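Local coordinates for periplasmic oligopeptide-binding protein (PDB 3ZS6), which probably binds oligopeptides in the periplasm and hands them to an ABC transporter for uptake into the cell, at residues S17-H22 and D167-P172; Y87-L92 and A152-V157; I103-V108 and G122-R127. All blocks are in the same frame, centred on the assembly; numbering follows the deposited sequence. Where two conformers were deposited one is given.

Contact 1 (S17-H22 and D167-P172)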
loop_
_atom_site.group_PDB
_atom_site.type_symbol
_atom_site.label_atom_id
_atom_site.label_comp_id
_atom_site.label_asym_id
_atom_site.label_seq_id
_atom_site.Cartn_x
_atom_site.Cartn_y
_atom_site.Cartn_z
ATOM N N SER A 17 4.953 12.194 2.778
ATOM C CA SER A 17 4.286 13.138 3.664
ATOM C C SER A 17 4.131 12.489 5.027
ATOM O O SER A 17 4.166 11.266 5.135
ATOM C CB SER A 17 2.909 13.500 3.095
ATOM O OG SER A 17 2.155 14.323 3.969
ATOM N N LEU A 18 3.977 13.307 6.064
ATOM C CA LEU A 18 3.628 12.800 7.383
ATOM C C LEU A 18 2.266 13.333 7.813
ATOM O O LEU A 18 1.859 13.167 8.964
ATOM C CB LEU A 18 4.697 13.160 8.412
ATOM C CG LEU A 18 6.044 12.446 8.240
ATOM C CD1 LEU A 18 7.018 12.873 9.328
ATOM C CD2 LEU A 18 5.862 10.935 8.253
ATOM N N ASP A 19 1.572 13.978 6.875
ATOM C CA ASP A 19 0.187 14.400 7.067
ATOM C C ASP A 19 -0.717 13.225 6.693
ATOM O O ASP A 19 -0.714 12.777 5.542
ATOM C CB ASP A 19 -0.109 15.613 6.163
ATOM C CG ASP A 19 -1.497 16.204 6.384
ATOM O OD1 ASP A 19 -2.415 15.473 6.840
ATOM O OD2 ASP A 19 -1.672 17.410 6.094
ATOM N N PRO A 20 -1.486 12.706 7.665
ATOM C CA PRO A 20 -2.347 11.548 7.391
ATOM C C PRO A 20 -3.170 11.702 6.117
ATOM O O PRO A 20 -3.413 10.708 5.436
ATOM C CB PRO A 20 -3.258 11.497 8.621
ATOM C CG PRO A 20 -2.375 12.006 9.721
ATOM C CD PRO A 20 -1.528 13.095 9.084
ATOM N N ALA A 21 -3.580 12.920 5.787
ATOM C CA ALA A 21 -4.400 13.140 4.600
ATOM C C ALA A 21 -3.634 12.973 3.285
ATOM O O ALA A 21 -4.240 12.846 2.219
ATOM C CB ALA A 21 -5.061 14.515 4.649
ATOM N N HIS A 22 -2.308 12.983 3.355
ATOM C CA HIS A 22 -1.510 12.877 2.139
ATOM C C HIS A 22 -0.603 11.644 2.115
ATOM O O HIS A 22 0.238 11.496 1.228
ATOM C CB HIS A 22 -0.723 14.169 1.923
ATOM C CG HIS A 22 -1.602 15.372 1.786
ATOM N ND1 HIS A 22 -2.423 15.568 0.696
ATOM C CD2 HIS A 22 -1.823 16.419 2.617
ATOM C CE1 HIS A 22 -3.095 16.696 0.850
ATOM N NE2 HIS A 22 -2.751 17.231 2.008
ATOM N N ASP A 167 0.825 24.419 5.949
ATOM C CA ASP A 167 1.634 23.375 5.317
ATOM C C ASP A 167 2.856 22.974 6.141
ATOM O O ASP A 167 3.506 21.972 5.843
ATOM C CB ASP A 167 2.076 23.797 3.910
ATOM C CG ASP A 167 0.942 23.760 2.905
ATOM O OD1 ASP A 167 0.054 22.888 3.040
ATOM O OD2 ASP A 167 0.935 24.605 1.978
ATOM N N ALA A 168 3.168 23.755 7.169
ATOM C CA ALA A 168 4.333 23.482 8.007
ATOM C C ALA A 168 3.960 22.749 9.292
ATOM O O ALA A 168 4.780 22.633 10.213
ATOM C CB ALA A 168 5.064 24.781 8.341
ATOM N N TRP A 169 2.730 22.248 9.366
ATOM C CA TRP A 169 2.273 21.666 10.626
ATOM C C TRP A 169 2.978 20.354 10.974
ATOM O O TRP A 169 3.142 20.029 12.152
ATOM C CB TRP A 169 0.740 21.569 10.695
ATOM C CG TRP A 169 0.099 20.394 9.994
ATOM C CD1 TRP A 169 -0.451 20.377 8.738
ATOM C CD2 TRP A 169 -0.109 19.087 10.539
ATOM N NE1 TRP A 169 -0.974 19.134 8.467
ATOM C CE2 TRP A 169 -0.772 18.323 9.554
ATOM C CE3 TRP A 169 0.207 18.486 11.761
ATOM C CZ2 TRP A 169 -1.120 16.983 9.755
ATOM C CZ3 TRP A 169 -0.145 17.155 11.961
ATOM C CH2 TRP A 169 -0.802 16.422 10.963
ATOM N N THR A 170 3.439 19.630 9.956
ATOM C CA THR A 170 4.154 18.367 10.174
ATOM C C THR A 170 5.648 18.533 10.454
ATOM O O THR A 170 6.348 17.547 10.684
ATOM C CB THR A 170 3.983 17.374 8.997
ATOM O OG1 THR A 170 4.425 17.981 7.778
ATOM C CG2 THR A 170 2.516 16.938 8.854
ATOM N N ARG A 171 6.145 19.766 10.424
ATOM C CA ARG A 171 7.533 20.004 10.820
ATOM C C ARG A 171 7.711 19.648 12.296
ATOM O O ARG A 171 6.817 19.875 13.107
ATOM C CB ARG A 171 7.951 21.450 10.556
ATOM C CG ARG A 171 7.977 21.838 9.084
ATOM C CD ARG A 171 8.442 23.280 8.905
ATOM N NE ARG A 171 7.955 23.866 7.658
ATOM C CZ ARG A 171 8.638 23.892 6.516
ATOM N NH1 ARG A 171 9.854 23.362 6.449
ATOM N NH2 ARG A 171 8.103 24.453 5.437
ATOM N N PRO A 172 8.868 19.072 12.642
ATOM C CA PRO A 172 9.147 18.610 14.008
ATOM C C PRO A 172 8.791 19.645 15.081
ATOM O O PRO A 172 8.325 19.282 16.163
ATOM C CB PRO A 172 10.655 18.359 13.981
ATOM C CG PRO A 172 10.926 17.952 12.556
ATOM C CD PRO A 172 9.969 18.756 11.709
HETATM O O HOH W 1 4.301 16.305 5.682
#

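Contact 2 (Y87-L92 and A152-V157)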
loop_
_atom_site.group_PDB
_atom_site.type_symbol
_atom_site.label_atom_id
_atom_site.label_comp_id
_atom_site.label_asym_id
_atom_site.label_seq_id
_atom_site.Cartn_x
_atom_site.Cartn_y
_atom_site.Cartn_z
ATOM N N TYR A 87 -13.458 15.669 12.345
ATOM C CA TYR A 87 -12.666 16.659 11.617
ATOM C C TYR A 87 -11.721 16.015 10.604
ATOM O O TYR A 87 -11.672 16.422 9.440
ATOM C CB TYR A 87 -11.864 17.527 12.592
ATOM C CG TYR A 87 -10.822 18.384 11.913
ATOM C CD1 TYR A 87 -11.179 19.561 11.254
ATOM C CD2 TYR A 87 -9.482 18.015 11.917
ATOM C CE1 TYR A 87 -10.225 20.348 10.619
ATOM C CE2 TYR A 87 -8.524 18.797 11.292
ATOM C CZ TYR A 87 -8.902 19.963 10.642
ATOM O OH TYR A 87 -7.952 20.741 10.014
ATOM N N ALA A 88 -10.975 15.011 11.051
ATOM C CA ALA A 88 -9.984 14.352 10.206
ATOM C C ALA A 88 -10.614 13.726 8.974
ATOM O O ALA A 88 -10.104 13.876 7.867
ATOM C CB ALA A 88 -9.209 13.290 11.005
ATOM N N TRP A 89 -11.719 13.017 9.170
ATOM C CA TRP A 89 -12.364 12.310 8.068
ATOM C C TRP A 89 -13.066 13.260 7.091
ATOM O O TRP A 89 -13.003 13.059 5.877
ATOM C CB TRP A 89 -13.335 11.237 8.587
ATOM C CG TRP A 89 -12.639 10.100 9.287
ATOM C CD1 TRP A 89 -11.361 10.100 9.784
ATOM C CD2 TRP A 89 -13.174 8.796 9.557
ATOM N NE1 TRP A 89 -11.075 8.879 10.356
ATOM C CE2 TRP A 89 -12.169 8.062 10.230
ATOM C CE3 TRP A 89 -14.401 8.179 9.296
ATOM C CZ2 TRP A 89 -12.363 6.740 10.657
ATOM C CZ3 TRP A 89 -14.591 6.860 9.720
ATOM C CH2 TRP A 89 -13.575 6.158 10.386
ATOM N N GLN A 90 -13.725 14.291 7.618
ATOM C CA GLN A 90 -14.332 15.316 6.769
ATOM C C GLN A 90 -13.237 15.989 5.923
ATOM O O GLN A 90 -13.409 16.234 4.723
ATOM C CB GLN A 90 -15.074 16.363 7.615
ATOM C CG GLN A 90 -16.418 15.897 8.203
ATOM C CD GLN A 90 -17.086 16.967 9.056
ATOM O OE1 GLN A 90 -16.559 18.067 9.206
ATOM N NE2 GLN A 90 -18.249 16.646 9.622
ATOM N N ARG A 91 -12.106 16.269 6.560
ATOM C CA ARG A 91 -10.962 16.891 5.893
ATOM C C ARG A 91 -10.424 15.999 4.763
ATOM O O ARG A 91 -10.149 16.465 3.657
ATOM C CB ARG A 91 -9.870 17.179 6.927
ATOM C CG ARG A 91 -8.561 17.714 6.364
ATOM C CD ARG A 91 -7.623 18.063 7.505
ATOM N NE ARG A 91 -6.371 18.642 7.039
ATOM C CZ ARG A 91 -5.221 17.981 6.956
ATOM N NH1 ARG A 91 -5.151 16.697 7.304
ATOM N NH2 ARG A 91 -4.137 18.607 6.522
ATOM N N LEU A 92 -10.292 14.710 5.054
ATOM C CA LEU A 92 -9.858 13.734 4.065
ATOM C C LEU A 92 -10.800 13.684 2.861
ATOM O O LEU A 92 -10.355 13.618 1.708
ATOM C CB LEU A 92 -9.762 12.347 4.710
ATOM C CG LEU A 92 -9.276 11.202 3.811
ATOM C CD1 LEU A 92 -7.868 11.480 3.290
ATOM C CD2 LEU A 92 -9.306 9.879 4.556
ATOM N N ALA A 152 -3.136 4.713 8.197
ATOM C CA ALA A 152 -2.719 6.087 8.477
ATOM C C ALA A 152 -3.692 7.188 8.049
ATOM O O ALA A 152 -3.888 8.154 8.785
ATOM C CB ALA A 152 -1.312 6.348 7.935
ATOM N N PRO A 153 -4.312 7.055 6.867
ATOM C CA PRO A 153 -5.143 8.192 6.465
ATOM C C PRO A 153 -6.408 8.355 7.316
ATOM O O PRO A 153 -7.029 9.414 7.234
ATOM C CB PRO A 153 -5.501 7.877 5.005
ATOM C CG PRO A 153 -4.424 6.901 4.550
ATOM C CD PRO A 153 -4.168 6.065 5.785
ATOM N N LEU A 154 -6.786 7.355 8.110
ATOM C CA LEU A 154 -7.951 7.519 8.989
ATOM C C LEU A 154 -7.588 7.874 10.439
ATOM O O LEU A 154 -8.471 7.979 11.298
ATOM C CB LEU A 154 -8.901 6.308 8.919
ATOM C CG LEU A 154 -9.526 6.065 7.526
ATOM C CD1 LEU A 154 -10.427 4.828 7.516
ATOM C CD2 LEU A 154 -10.311 7.285 7.046
ATOM N N THR A 155 -6.300 8.076 10.709
ATOM C CA THR A 155 -5.897 8.599 12.015
ATOM C C THR A 155 -6.406 10.031 12.230
ATOM O O THR A 155 -6.687 10.755 11.267
ATOM C CB THR A 155 -4.371 8.559 12.230
ATOM O OG1 THR A 155 -3.712 9.337 11.221
ATOM C CG2 THR A 155 -3.864 7.118 12.188
ATOM N N PRO A 156 -6.526 10.445 13.500
ATOM C CA PRO A 156 -7.065 11.783 13.765
ATOM C C PRO A 156 -6.014 12.848 13.512
ATOM O O PRO A 156 -4.818 12.552 13.497
ATOM C CB PRO A 156 -7.431 11.728 15.254
ATOM C CG PRO A 156 -6.484 10.718 15.836
ATOM C CD PRO A 156 -6.220 9.702 14.739
ATOM N N VAL A 157 -6.482 14.069 13.282
ATOM C CA VAL A 157 -5.618 15.224 13.088
ATOM C C VAL A 157 -6.055 16.366 14.001
ATOM O O VAL A 157 -7.246 16.553 14.232
ATOM C CB VAL A 157 -5.667 15.704 11.632
ATOM C CG1 VAL A 157 -4.854 16.970 11.466
ATOM C CG2 VAL A 157 -5.161 14.602 10.708
#

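Contact 3 (I103-V108 and G122-R127)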
loop_
_atom_site.group_PDB
_atom_site.type_symbol
_atom_site.label_atom_id
_atom_site.label_comp_id
_atom_site.label_asym_id
_atom_site.label_seq_id
_atom_site.Cartn_x
_atom_site.Cartn_y
_atom_site.Cartn_z
ATOM N N ILE A 103 -9.895 6.859 -1.008
ATOM C CA ILE A 103 -10.475 5.519 -1.119
ATOM C C ILE A 103 -10.923 4.940 0.228
ATOM O O ILE A 103 -11.952 4.271 0.303
ATOM C CB ILE A 103 -9.522 4.524 -1.823
ATOM C CG1 ILE A 103 -8.170 4.473 -1.101
ATOM C CG2 ILE A 103 -9.346 4.907 -3.306
ATOM C CD1 ILE A 103 -7.215 3.415 -1.633
ATOM N N LEU A 104 -10.162 5.198 1.290
ATOM C CA LEU A 104 -10.493 4.625 2.597
ATOM C C LEU A 104 -11.760 5.210 3.222
ATOM O O LEU A 104 -12.495 4.506 3.910
ATOM C CB LEU A 104 -9.318 4.753 3.583
ATOM C CG LEU A 104 -8.169 3.770 3.353
ATOM C CD1 LEU A 104 -7.118 3.883 4.457
ATOM C CD2 LEU A 104 -8.696 2.354 3.252
ATOM N N VAL A 105 -12.019 6.490 2.978
ATOM C CA VAL A 105 -13.205 7.121 3.542
ATOM C C VAL A 105 -14.403 6.915 2.617
ATOM O O VAL A 105 -15.542 7.217 2.964
ATOM C CB VAL A 105 -12.972 8.622 3.806
ATOM C CG1 VAL A 105 -13.062 9.412 2.502
ATOM C CG2 VAL A 105 -13.971 9.143 4.835
ATOM N N GLU A 106 -14.139 6.359 1.444
ATOM C CA GLU A 106 -15.173 6.198 0.430
ATOM C C GLU A 106 -16.315 5.285 0.881
ATOM O O GLU A 106 -17.437 5.404 0.383
ATOM C CB GLU A 106 -14.557 5.683 -0.873
ATOM C CG GLU A 106 -15.136 6.293 -2.132
ATOM C CD GLU A 106 -14.360 5.885 -3.374
ATOM O OE1 GLU A 106 -13.208 6.342 -3.532
ATOM O OE2 GLU A 106 -14.896 5.102 -4.186
ATOM N N PHE A 107 -16.043 4.380 1.819
ATOM C CA PHE A 107 -17.087 3.475 2.309
ATOM C C PHE A 107 -18.080 4.215 3.205
ATOM O O PHE A 107 -19.199 3.747 3.429
ATOM C CB PHE A 107 -16.494 2.292 3.085
ATOM C CG PHE A 107 -15.660 1.361 2.253
ATOM C CD1 PHE A 107 -15.321 1.677 0.947
ATOM C CD2 PHE A 107 -15.216 0.158 2.782
ATOM C CE1 PHE A 107 -14.547 0.811 0.186
ATOM C CE2 PHE A 107 -14.446 -0.712 2.028
ATOM C CZ PHE A 107 -14.112 -0.384 0.728
ATOM N N VAL A 108 -17.667 5.367 3.724
ATOM C CA VAL A 108 -18.516 6.128 4.632
ATOM C C VAL A 108 -19.656 6.838 3.900
ATOM O O VAL A 108 -19.499 7.300 2.768
ATOM C CB VAL A 108 -17.701 7.130 5.461
ATOM C CG1 VAL A 108 -18.601 7.859 6.447
ATOM C CG2 VAL A 108 -16.581 6.402 6.197
ATOM N N GLY A 122 -19.477 18.377 5.703
ATOM C CA GLY A 122 -20.275 18.181 6.901
ATOM C C GLY A 122 -21.299 17.060 6.797
ATOM O O GLY A 122 -21.791 16.565 7.816
ATOM N N ASP A 123 -21.618 16.653 5.568
ATOM C CA ASP A 123 -22.600 15.588 5.339
ATOM C C ASP A 123 -22.044 14.173 5.539
ATOM O O ASP A 123 -22.797 13.197 5.506
ATOM C CB ASP A 123 -23.206 15.699 3.934
ATOM C CG ASP A 123 -24.177 16.865 3.798
ATOM O OD1 ASP A 123 -24.580 17.445 4.829
ATOM O OD2 ASP A 123 -24.550 17.189 2.654
ATOM N N LEU A 124 -20.734 14.058 5.738
ATOM C CA LEU A 124 -20.102 12.744 5.885
ATOM C C LEU A 124 -20.710 11.935 7.035
ATOM O O LEU A 124 -20.958 12.463 8.125
ATOM C CB LEU A 124 -18.593 12.899 6.098
ATOM C CG LEU A 124 -17.719 11.643 6.072
ATOM C CD1 LEU A 124 -17.830 10.929 4.722
ATOM C CD2 LEU A 124 -16.262 12.015 6.363
ATOM N N GLY A 125 -20.922 10.645 6.796
ATOM C CA GLY A 125 -21.537 9.780 7.789
ATOM C C GLY A 125 -20.670 9.376 8.974
ATOM O O GLY A 125 -20.656 8.208 9.358
ATOM N N ILE A 126 -19.938 10.324 9.552
ATOM C CA ILE A 126 -19.308 10.089 10.845
ATOM C C ILE A 126 -19.786 11.129 11.853
ATOM O O ILE A 126 -19.779 12.327 11.570
ATOM C CB ILE A 126 -17.764 10.085 10.788
ATOM C CG1 ILE A 126 -17.190 9.784 12.179
ATOM C CG2 ILE A 126 -17.235 11.411 10.275
ATOM C CD1 ILE A 126 -15.685 9.546 12.198
ATOM N N ARG A 127 -20.194 10.667 13.030
ATOM C CA ARG A 127 -20.819 11.549 14.014
ATOM C C ARG A 127 -20.282 11.337 15.432
ATOM O O ARG A 127 -20.088 10.202 15.877
ATOM C CB ARG A 127 -22.335 11.346 13.984
ATOM C CG ARG A 127 -23.122 12.243 14.913
ATOM C CD ARG A 127 -24.616 12.168 14.600
ATOM N NE ARG A 127 -25.205 10.875 14.945
ATOM C CZ ARG A 127 -25.958 10.661 16.024
ATOM N NH1 ARG A 127 -26.217 11.655 16.868
ATOM N NH2 ARG A 127 -26.457 9.454 16.258
#

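Contact 1 (S17-H22 and D167-P172)
Asp19 meets the edge of the Trp169 indole, its carboxylate plane turned 79° from the ring plane, and the two side chains cross at about a right angle. Starting from the backbone, Asp19 CB lies 4.0 Å from both Trp169 CZ2 and Thr170 CG2. With CG anti to the backbone N (chi1 -175°), the carboxylate carbon comes to lie 3.5 Å from Trp169 CZ2. At the tip the two oxygens part ways. Asp19 OD1 sits in the indole plane beside CZ2 and also accepts from Ala21 N, which makes an Asx turn. Asp19 OD2 accepts from Trp169 NE1 at 3.0 Å, the N-H reaching it from well above the carboxylate plane and bending to 148°. OD2 also has a salt bridge to Arg91, so this buried aspartate is gripped on both oxygens and probably stays ionised. Just before it, Asp19 N donates to Ser17 OG, an ST turn.

Pro20, a rigid apolar residue, lays CD 3.9 Å from Trp169 CH2 at the far rim of the indole. Thr170 places its methyl CG2 over the centre of that same ring and 3.7 Å from Asp19 N, while its hydroxyl shares a water with Leu18 N. A type I turn from Ala168 to Arg171 presents both Trp169 and Thr170. Helix 26-35 and strand 181-187 pack on Leu18, and Arg91 of helix 82-93 touches Trp169, so the two loops meet where helices and sheet converge.

Contact 2 (Y87-L92 and A152-V157)
Helix 82-93 packs here on a buried loop that opens with a 3-10 segment, in an apolar contact fastened by one side-chain-to-backbone hydrogen bond from Trp89 to Leu154. Trp89 NE1 donates to Leu154 O over 2.9 Å with a nearly straight N-H (169°). The oxygen lies in the plane of the indole, whereas the donor approaches the carbonyl bent away from its axis and tilted out of its plane. Tryptophan suits the site because a single group supplies both this N-H and a broad apolar face. Leu154 uses that face: its CD2 stands 3.8 Å from the centroid of the five-membered ring and 15° off the normal, a CH-pi contact.

Both segments lie in the part of the protein that matches the family 5 solute-binding proteins of the periplasmic binding protein clan; by analogy with other OppA proteins they probably lie in the extra domain that enlarges the basic two-lobed fold. Within the loop, Ala152 O accepts from both the backbone N and the hydroxyl of Thr155.

One turn on from Ala88, Leu92 holds CG anti to the backbone N (chi1 -178°). Of its two methyls, CD2 is the one that touches, at 3.7 Å from Leu154 CD2 and 3.5 Å from Pro153 O. Ala88, small enough to let the backbones close in, sets CB 3.6 Å from Thr155 O and equally near Val157 N. Tyr87 brings ring atom CD2 obliquely to Val157 O at 3.5 Å. Val157 is modelled in two conformers; in one of them, and so only tentatively, its CG2 lies 4.0 Å from Arg91 NH1 and its CG1 over a face of the guanidinium, whose charge is paired with Asp19. Helix 159-165 packs against Tyr87 and Val157.

Contact 3 (I103-V108 and G122-R127)
Val108 and Leu124 close an apolar contact beside strand 126-128, an outermost strand of the five-stranded antiparallel sheet that also holds strands 48-60, 63-68 and 133-137. In 103-108 the chain coils in a helix-like turn, with Val108 N bonded to Val105 O, and this puts both valines beside Leu124. Leu124 and Val108 carry the contact, and Leu124 is the residue that reaches both valines. Its CG is anti to the backbone N (chi1 -171°), and chi2 near 60° then turns CD1 to Val108 and leaves CD2 facing Val105. Leu124 CD1 takes Val108 CG1 at 3.6 Å and Val108 CB at 3.9 Å, while Leu124 CD2 meets Val105 CG2 at 4.0 Å. Forked leucine suits such a place, since each branch can fill against a different neighbour.

The beta-branched valines differ in rotation. In Val108, CG1 is anti to the backbone N (chi1 -177°) and is the methyl presented to the other segment. In Val105 that anti position belongs to CG2, the touching methyl, and CG1 sits in the crowded position between the backbone N and the carbonyl carbon.

Trp89 of helix 82-93 covers Val108, Leu124 and Ile126 together, and helix 111-115 packs against Leu124 as well, so the contact lies between these two helices and the edge of the sheet. Gly125 shares backbone hydrogen bonds with Lys109 and Lys137, and a weak bond from Ile126 N to Leu124 O spans it. Having no side chain, this glycine lets valine come right up to its backbone: Val108 CG1 lies 3.6 Å from Gly125 O and equally near Gly125 C.

From the N terminus, the loop 17-22 after strand 6-11 comes first, and its partner 167-172 appears only 145 residues later, so contact 1 closes the widest loop. Inside it, helix 82-93 supplies 87-92, whose partner 152-157 closes contact 2. Innermost is contact 3, where 103-108 and 122-127 close a short loop carrying helix 111-115. The three are fully nested and none cross. Contacts 1 and 2 touch through polar and packing contacts, among them Pro20 on Thr155; contacts 2 and 3 touch at Trp89. Helix 82-93 thus ties the N-terminal loop to the edge of the antiparallel sheet.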